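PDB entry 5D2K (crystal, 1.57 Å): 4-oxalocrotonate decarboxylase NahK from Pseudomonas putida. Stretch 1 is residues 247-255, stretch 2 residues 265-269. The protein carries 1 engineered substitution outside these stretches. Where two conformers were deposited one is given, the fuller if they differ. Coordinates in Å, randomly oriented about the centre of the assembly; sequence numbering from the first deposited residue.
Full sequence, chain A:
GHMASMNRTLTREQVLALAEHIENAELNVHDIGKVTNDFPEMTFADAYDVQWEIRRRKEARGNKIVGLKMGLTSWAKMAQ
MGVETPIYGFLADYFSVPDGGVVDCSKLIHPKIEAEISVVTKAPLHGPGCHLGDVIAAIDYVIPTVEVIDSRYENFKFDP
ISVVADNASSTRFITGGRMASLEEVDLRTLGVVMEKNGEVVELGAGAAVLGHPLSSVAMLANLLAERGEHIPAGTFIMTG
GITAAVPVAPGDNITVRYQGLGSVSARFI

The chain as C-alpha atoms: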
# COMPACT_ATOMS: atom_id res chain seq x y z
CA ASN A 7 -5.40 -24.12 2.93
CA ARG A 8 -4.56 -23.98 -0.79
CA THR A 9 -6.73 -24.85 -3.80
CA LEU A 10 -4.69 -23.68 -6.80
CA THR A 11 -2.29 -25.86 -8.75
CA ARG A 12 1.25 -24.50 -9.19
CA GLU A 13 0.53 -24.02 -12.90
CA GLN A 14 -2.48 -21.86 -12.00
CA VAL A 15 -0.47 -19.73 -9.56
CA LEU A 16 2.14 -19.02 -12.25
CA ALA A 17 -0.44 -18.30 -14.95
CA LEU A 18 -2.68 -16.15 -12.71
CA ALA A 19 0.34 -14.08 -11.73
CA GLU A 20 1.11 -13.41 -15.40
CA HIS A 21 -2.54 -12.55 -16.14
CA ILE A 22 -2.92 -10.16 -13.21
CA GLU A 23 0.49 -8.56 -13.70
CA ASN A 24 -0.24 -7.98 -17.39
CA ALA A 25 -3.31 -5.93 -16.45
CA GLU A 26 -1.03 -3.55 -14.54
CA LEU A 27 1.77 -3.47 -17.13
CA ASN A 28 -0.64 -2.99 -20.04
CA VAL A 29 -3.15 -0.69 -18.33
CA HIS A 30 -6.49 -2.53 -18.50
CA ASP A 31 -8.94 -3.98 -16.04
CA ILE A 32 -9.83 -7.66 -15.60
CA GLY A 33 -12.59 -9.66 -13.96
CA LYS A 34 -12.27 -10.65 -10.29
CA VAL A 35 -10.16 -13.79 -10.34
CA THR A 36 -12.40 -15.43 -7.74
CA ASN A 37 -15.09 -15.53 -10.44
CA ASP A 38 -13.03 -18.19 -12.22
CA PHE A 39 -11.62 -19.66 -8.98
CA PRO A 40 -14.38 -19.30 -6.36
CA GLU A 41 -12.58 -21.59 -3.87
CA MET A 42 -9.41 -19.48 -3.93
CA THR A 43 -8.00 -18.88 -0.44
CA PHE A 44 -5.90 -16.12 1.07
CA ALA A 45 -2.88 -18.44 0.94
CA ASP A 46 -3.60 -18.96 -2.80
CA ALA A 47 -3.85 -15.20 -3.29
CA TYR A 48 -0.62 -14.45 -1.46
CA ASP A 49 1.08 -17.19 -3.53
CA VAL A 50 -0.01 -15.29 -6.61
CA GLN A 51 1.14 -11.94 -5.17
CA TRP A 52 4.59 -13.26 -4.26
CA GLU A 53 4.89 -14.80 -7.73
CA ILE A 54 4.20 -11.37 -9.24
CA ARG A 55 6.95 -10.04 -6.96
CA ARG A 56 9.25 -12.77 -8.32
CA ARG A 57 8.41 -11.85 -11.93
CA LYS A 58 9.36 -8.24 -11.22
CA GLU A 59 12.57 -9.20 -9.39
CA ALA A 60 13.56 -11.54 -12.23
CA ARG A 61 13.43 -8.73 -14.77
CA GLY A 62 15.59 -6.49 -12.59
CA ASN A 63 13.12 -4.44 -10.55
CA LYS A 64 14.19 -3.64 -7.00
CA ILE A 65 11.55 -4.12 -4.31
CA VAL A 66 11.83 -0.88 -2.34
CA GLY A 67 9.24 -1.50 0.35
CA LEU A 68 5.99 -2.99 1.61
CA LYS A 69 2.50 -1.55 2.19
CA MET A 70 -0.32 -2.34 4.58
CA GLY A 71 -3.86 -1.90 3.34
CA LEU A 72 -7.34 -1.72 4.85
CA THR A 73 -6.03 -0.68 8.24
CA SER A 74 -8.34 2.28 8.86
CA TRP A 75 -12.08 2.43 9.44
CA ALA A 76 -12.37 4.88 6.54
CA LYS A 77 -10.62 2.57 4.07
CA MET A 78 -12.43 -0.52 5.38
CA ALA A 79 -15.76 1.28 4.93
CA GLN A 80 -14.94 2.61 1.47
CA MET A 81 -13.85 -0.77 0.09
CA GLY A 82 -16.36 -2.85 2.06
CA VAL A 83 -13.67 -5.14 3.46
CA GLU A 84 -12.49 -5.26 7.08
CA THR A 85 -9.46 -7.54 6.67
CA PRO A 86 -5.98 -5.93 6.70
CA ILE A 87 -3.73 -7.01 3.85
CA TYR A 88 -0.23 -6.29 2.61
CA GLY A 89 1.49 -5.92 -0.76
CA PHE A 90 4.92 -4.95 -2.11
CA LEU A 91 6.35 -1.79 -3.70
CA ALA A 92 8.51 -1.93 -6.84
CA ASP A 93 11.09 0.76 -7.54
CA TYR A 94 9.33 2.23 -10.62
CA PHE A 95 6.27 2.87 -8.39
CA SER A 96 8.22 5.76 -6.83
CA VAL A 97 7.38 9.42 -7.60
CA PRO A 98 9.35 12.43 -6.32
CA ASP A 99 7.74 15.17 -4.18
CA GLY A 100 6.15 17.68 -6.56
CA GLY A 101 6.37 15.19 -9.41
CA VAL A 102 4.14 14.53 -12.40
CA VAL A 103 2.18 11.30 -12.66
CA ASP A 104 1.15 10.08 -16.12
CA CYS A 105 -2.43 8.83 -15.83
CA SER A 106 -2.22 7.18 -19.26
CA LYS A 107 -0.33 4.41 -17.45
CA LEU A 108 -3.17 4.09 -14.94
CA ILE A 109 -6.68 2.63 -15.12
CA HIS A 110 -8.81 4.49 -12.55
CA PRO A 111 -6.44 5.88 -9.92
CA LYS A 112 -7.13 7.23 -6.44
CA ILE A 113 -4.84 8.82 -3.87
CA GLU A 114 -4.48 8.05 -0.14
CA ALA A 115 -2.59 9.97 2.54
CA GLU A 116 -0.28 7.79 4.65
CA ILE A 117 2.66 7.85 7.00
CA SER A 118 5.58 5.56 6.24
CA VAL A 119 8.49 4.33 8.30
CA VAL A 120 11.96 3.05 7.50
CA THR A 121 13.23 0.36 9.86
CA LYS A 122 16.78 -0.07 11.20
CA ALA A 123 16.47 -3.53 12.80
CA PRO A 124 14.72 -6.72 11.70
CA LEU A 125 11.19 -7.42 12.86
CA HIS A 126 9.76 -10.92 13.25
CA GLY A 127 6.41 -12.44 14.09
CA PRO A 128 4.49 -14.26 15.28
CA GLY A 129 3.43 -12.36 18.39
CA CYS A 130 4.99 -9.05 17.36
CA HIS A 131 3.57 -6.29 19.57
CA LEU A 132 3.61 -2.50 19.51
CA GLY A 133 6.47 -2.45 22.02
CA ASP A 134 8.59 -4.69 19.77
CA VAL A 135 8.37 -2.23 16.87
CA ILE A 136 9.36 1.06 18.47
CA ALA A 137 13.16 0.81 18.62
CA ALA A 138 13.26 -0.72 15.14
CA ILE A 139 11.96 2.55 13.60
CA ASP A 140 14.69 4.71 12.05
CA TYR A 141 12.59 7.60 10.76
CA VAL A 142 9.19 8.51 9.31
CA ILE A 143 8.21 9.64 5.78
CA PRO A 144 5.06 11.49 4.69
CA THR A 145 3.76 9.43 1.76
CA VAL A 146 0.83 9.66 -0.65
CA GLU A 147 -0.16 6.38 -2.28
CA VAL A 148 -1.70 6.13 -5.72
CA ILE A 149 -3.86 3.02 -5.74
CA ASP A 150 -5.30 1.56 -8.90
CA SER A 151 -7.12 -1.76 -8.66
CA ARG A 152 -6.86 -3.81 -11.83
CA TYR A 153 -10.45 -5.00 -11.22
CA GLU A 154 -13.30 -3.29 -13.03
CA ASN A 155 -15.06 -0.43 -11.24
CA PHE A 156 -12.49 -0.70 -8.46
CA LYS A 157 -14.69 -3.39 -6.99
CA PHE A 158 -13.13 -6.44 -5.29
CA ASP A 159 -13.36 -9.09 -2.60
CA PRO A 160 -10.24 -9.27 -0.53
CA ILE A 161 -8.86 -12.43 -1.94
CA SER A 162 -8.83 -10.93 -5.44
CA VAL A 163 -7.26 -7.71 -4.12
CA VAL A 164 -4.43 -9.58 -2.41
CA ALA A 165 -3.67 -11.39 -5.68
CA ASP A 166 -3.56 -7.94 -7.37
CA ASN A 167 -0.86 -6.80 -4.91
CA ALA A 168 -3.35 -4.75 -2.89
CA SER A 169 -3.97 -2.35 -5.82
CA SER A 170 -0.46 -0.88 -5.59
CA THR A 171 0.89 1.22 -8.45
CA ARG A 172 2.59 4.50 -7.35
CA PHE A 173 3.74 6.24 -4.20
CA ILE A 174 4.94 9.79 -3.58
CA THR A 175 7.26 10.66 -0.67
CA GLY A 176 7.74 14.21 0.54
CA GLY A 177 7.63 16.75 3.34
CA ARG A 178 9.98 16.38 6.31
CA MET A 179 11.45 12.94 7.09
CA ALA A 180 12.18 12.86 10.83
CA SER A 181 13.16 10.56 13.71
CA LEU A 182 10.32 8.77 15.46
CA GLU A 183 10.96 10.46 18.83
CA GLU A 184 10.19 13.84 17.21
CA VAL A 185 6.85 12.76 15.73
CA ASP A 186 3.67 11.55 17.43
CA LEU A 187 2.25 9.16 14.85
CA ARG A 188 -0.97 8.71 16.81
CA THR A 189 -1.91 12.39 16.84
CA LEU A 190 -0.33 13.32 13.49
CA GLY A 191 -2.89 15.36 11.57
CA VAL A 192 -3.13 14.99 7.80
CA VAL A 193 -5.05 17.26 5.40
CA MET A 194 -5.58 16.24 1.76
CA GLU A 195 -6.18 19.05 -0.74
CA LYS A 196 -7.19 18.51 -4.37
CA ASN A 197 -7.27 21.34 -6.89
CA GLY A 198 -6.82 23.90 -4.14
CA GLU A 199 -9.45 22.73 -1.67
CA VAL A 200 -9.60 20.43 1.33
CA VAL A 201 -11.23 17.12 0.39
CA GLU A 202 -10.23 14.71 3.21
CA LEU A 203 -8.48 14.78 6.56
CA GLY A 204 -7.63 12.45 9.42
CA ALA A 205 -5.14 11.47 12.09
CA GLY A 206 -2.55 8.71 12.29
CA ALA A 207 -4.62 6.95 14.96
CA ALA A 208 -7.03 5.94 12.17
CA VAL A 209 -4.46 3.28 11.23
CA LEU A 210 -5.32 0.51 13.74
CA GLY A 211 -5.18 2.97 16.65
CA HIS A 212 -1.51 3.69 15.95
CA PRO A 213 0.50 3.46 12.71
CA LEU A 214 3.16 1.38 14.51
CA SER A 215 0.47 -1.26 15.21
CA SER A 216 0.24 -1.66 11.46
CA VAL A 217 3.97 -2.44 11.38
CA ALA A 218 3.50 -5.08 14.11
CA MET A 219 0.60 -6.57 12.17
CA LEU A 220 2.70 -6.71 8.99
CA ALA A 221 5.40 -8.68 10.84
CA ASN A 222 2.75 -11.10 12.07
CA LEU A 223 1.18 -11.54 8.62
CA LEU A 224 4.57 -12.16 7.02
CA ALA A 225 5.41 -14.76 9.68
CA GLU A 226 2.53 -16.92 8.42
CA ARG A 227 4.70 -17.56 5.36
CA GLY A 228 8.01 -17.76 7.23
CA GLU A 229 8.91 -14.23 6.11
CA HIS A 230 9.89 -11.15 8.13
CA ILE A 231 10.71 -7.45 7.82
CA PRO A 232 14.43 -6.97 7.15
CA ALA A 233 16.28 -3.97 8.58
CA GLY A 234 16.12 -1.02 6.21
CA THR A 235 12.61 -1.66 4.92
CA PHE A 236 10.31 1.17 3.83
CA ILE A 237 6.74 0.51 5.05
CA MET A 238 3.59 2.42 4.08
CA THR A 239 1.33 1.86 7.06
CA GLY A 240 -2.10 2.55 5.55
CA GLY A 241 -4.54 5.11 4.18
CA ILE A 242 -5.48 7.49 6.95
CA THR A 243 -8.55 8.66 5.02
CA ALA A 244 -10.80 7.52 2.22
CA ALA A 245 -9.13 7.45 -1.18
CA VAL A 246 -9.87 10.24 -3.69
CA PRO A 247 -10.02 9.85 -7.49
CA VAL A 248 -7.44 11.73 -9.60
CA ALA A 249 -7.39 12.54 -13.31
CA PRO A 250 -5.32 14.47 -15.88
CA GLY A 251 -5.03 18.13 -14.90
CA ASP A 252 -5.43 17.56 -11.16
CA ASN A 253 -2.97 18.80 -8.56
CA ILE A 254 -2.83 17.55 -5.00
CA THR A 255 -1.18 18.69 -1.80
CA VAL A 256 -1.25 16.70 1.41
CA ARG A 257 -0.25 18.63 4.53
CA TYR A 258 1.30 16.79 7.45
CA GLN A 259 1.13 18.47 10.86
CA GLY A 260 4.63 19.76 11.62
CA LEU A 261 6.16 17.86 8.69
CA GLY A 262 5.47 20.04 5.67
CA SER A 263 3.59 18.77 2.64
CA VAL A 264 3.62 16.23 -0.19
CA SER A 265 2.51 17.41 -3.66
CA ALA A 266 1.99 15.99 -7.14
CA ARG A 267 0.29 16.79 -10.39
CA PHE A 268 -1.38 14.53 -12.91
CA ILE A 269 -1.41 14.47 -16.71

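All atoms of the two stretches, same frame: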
# COMPACT_ATOMS: atom_id res chain seq x y z
N PRO A 247 -10.40 10.03 -6.08
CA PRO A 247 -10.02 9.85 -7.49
C PRO A 247 -9.18 11.03 -8.04
O PRO A 247 -9.34 12.18 -7.61
CB PRO A 247 -11.36 9.74 -8.21
CG PRO A 247 -12.35 10.38 -7.30
CD PRO A 247 -11.86 10.18 -5.90
N VAL A 248 -8.25 10.71 -8.93
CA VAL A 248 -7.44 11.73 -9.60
C VAL A 248 -7.48 11.49 -11.11
O VAL A 248 -7.71 10.36 -11.57
CB VAL A 248 -5.98 11.75 -9.11
CG1 VAL A 248 -5.90 12.35 -7.70
CG2 VAL A 248 -5.37 10.34 -9.17
N ALA A 249 -7.26 12.56 -11.86
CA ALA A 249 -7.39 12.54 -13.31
C ALA A 249 -6.47 13.58 -13.93
O ALA A 249 -5.99 14.48 -13.22
CB ALA A 249 -8.85 12.79 -13.71
N PRO A 250 -6.20 13.48 -15.24
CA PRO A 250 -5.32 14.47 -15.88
C PRO A 250 -5.74 15.90 -15.58
O PRO A 250 -6.93 16.23 -15.65
CB PRO A 250 -5.46 14.15 -17.37
CG PRO A 250 -5.72 12.68 -17.40
CD PRO A 250 -6.61 12.43 -16.20
N GLY A 251 -4.77 16.74 -15.24
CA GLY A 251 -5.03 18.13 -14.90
C GLY A 251 -5.12 18.41 -13.41
O GLY A 251 -5.01 19.56 -12.98
N ASP A 252 -5.33 17.37 -12.61
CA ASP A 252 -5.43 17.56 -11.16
C ASP A 252 -4.09 17.86 -10.49
O ASP A 252 -3.04 17.37 -10.92
CB ASP A 252 -6.03 16.32 -10.47
CG ASP A 252 -7.50 16.12 -10.78
OD1 ASP A 252 -8.18 17.09 -11.19
OD2 ASP A 252 -7.98 14.97 -10.61
N ASN A 253 -4.12 18.66 -9.43
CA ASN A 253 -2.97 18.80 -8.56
C ASN A 253 -3.41 18.46 -7.15
O ASN A 253 -4.55 18.70 -6.76
CB ASN A 253 -2.36 20.19 -8.62
CG ASN A 253 -3.30 21.25 -8.11
OD1 ASN A 253 -3.31 21.56 -6.92
ND2 ASN A 253 -4.09 21.82 -9.01
N ILE A 254 -2.51 17.87 -6.38
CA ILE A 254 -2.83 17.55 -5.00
C ILE A 254 -1.73 18.04 -4.08
O ILE A 254 -0.56 18.14 -4.47
CB ILE A 254 -3.09 16.03 -4.81
CG1 ILE A 254 -1.83 15.19 -5.08
CG2 ILE A 254 -4.25 15.56 -5.69
CD1 ILE A 254 -1.10 14.76 -3.83
N THR A 255 -2.12 18.38 -2.85
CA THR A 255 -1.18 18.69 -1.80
C THR A 255 -1.69 18.07 -0.52
O THR A 255 -2.83 18.31 -0.12
CB THR A 255 -1.02 20.21 -1.59
OG1 THR A 255 -0.45 20.80 -2.76
CG2 THR A 255 -0.11 20.48 -0.39
N SER A 265 3.29 16.92 -2.52
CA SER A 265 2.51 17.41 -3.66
C SER A 265 2.76 16.59 -4.91
O SER A 265 3.81 15.95 -5.03
CB SER A 265 2.84 18.88 -3.95
OG SER A 265 2.51 19.74 -2.87
N ALA A 266 1.83 16.63 -5.84
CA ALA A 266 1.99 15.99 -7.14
C ALA A 266 0.99 16.57 -8.11
O ALA A 266 -0.03 17.15 -7.70
CB ALA A 266 1.81 14.48 -7.03
N ARG A 267 1.28 16.44 -9.39
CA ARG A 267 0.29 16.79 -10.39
C ARG A 267 0.14 15.65 -11.37
O ARG A 267 1.03 14.80 -11.51
CB ARG A 267 0.63 18.10 -11.09
CG ARG A 267 1.90 18.11 -11.91
CD ARG A 267 1.93 19.41 -12.71
NE ARG A 267 3.12 19.54 -13.54
CZ ARG A 267 3.14 19.31 -14.85
NH1 ARG A 267 4.28 19.45 -15.52
NH2 ARG A 267 2.05 18.93 -15.48
N PHE A 268 -1.00 15.63 -12.04
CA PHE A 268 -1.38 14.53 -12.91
C PHE A 268 -1.61 14.99 -14.34
O PHE A 268 -2.16 16.06 -14.57
CB PHE A 268 -2.63 13.84 -12.35
CG PHE A 268 -2.40 13.24 -10.99
CD1 PHE A 268 -2.51 14.02 -9.84
CD2 PHE A 268 -2.04 11.91 -10.87
CE1 PHE A 268 -2.27 13.46 -8.58
CE2 PHE A 268 -1.80 11.35 -9.62
CZ PHE A 268 -1.91 12.12 -8.49
N ILE A 269 -1.16 14.18 -15.29
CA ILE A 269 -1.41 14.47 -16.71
C ILE A 269 -1.94 13.22 -17.40
O ILE A 269 -2.01 12.16 -16.78
CB ILE A 269 -0.14 14.96 -17.44
CG1 ILE A 269 0.95 13.89 -17.39
CG2 ILE A 269 0.35 16.27 -16.86
CD1 ILE A 269 2.16 14.22 -18.24
OXT ILE A 269 -2.32 13.25 -18.57

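F268, buried, forms the apolar centre of the contact; its CA-to-CB bond points toward stretch 1, and it gives up more area to it (115 Å²) than any other residue here. V248 lies over one ring face: its CB sits 4.0 Å from the centroid of the F268 ring, 5° off the normal, a CH-pi contact, and its CG2 reaches F268 CE2 at 3.7 Å. I254 meets the ring edge instead, CG1 to CE1 of F268 at 3.9 Å, and on the same side of the sheet packs CG1 against A266 CB at 4.2 Å. Main-chain hydrogen bonds join the two strands beside this cluster. I254 and A266 form the hydrogen-bonded antiparallel pair, I254 N to A266 O at 2.9 Å and A266 N to I254 O at 3.1 Å. The ladder continues with F268 N to D252 O (2.9 Å) and ends at the type II turn A249–D252, where G251 N donates to F268 O (2.8 Å). A positive phi of 98° suits glycine at G251. The turn is closed by D252 N to A249 O (3.0 Å) and braced by A249 N to D252 OD2 (2.8 Å). On the sheet face opposite I254 and A266, T255 OG1 and S265 OG share a hydrogen bond of 3.1 Å, while N253 and R267, a non-hydrogen-bonded pair on the same face, approach CB to CB at 4.4 Å, but the ends of their side chains lead away.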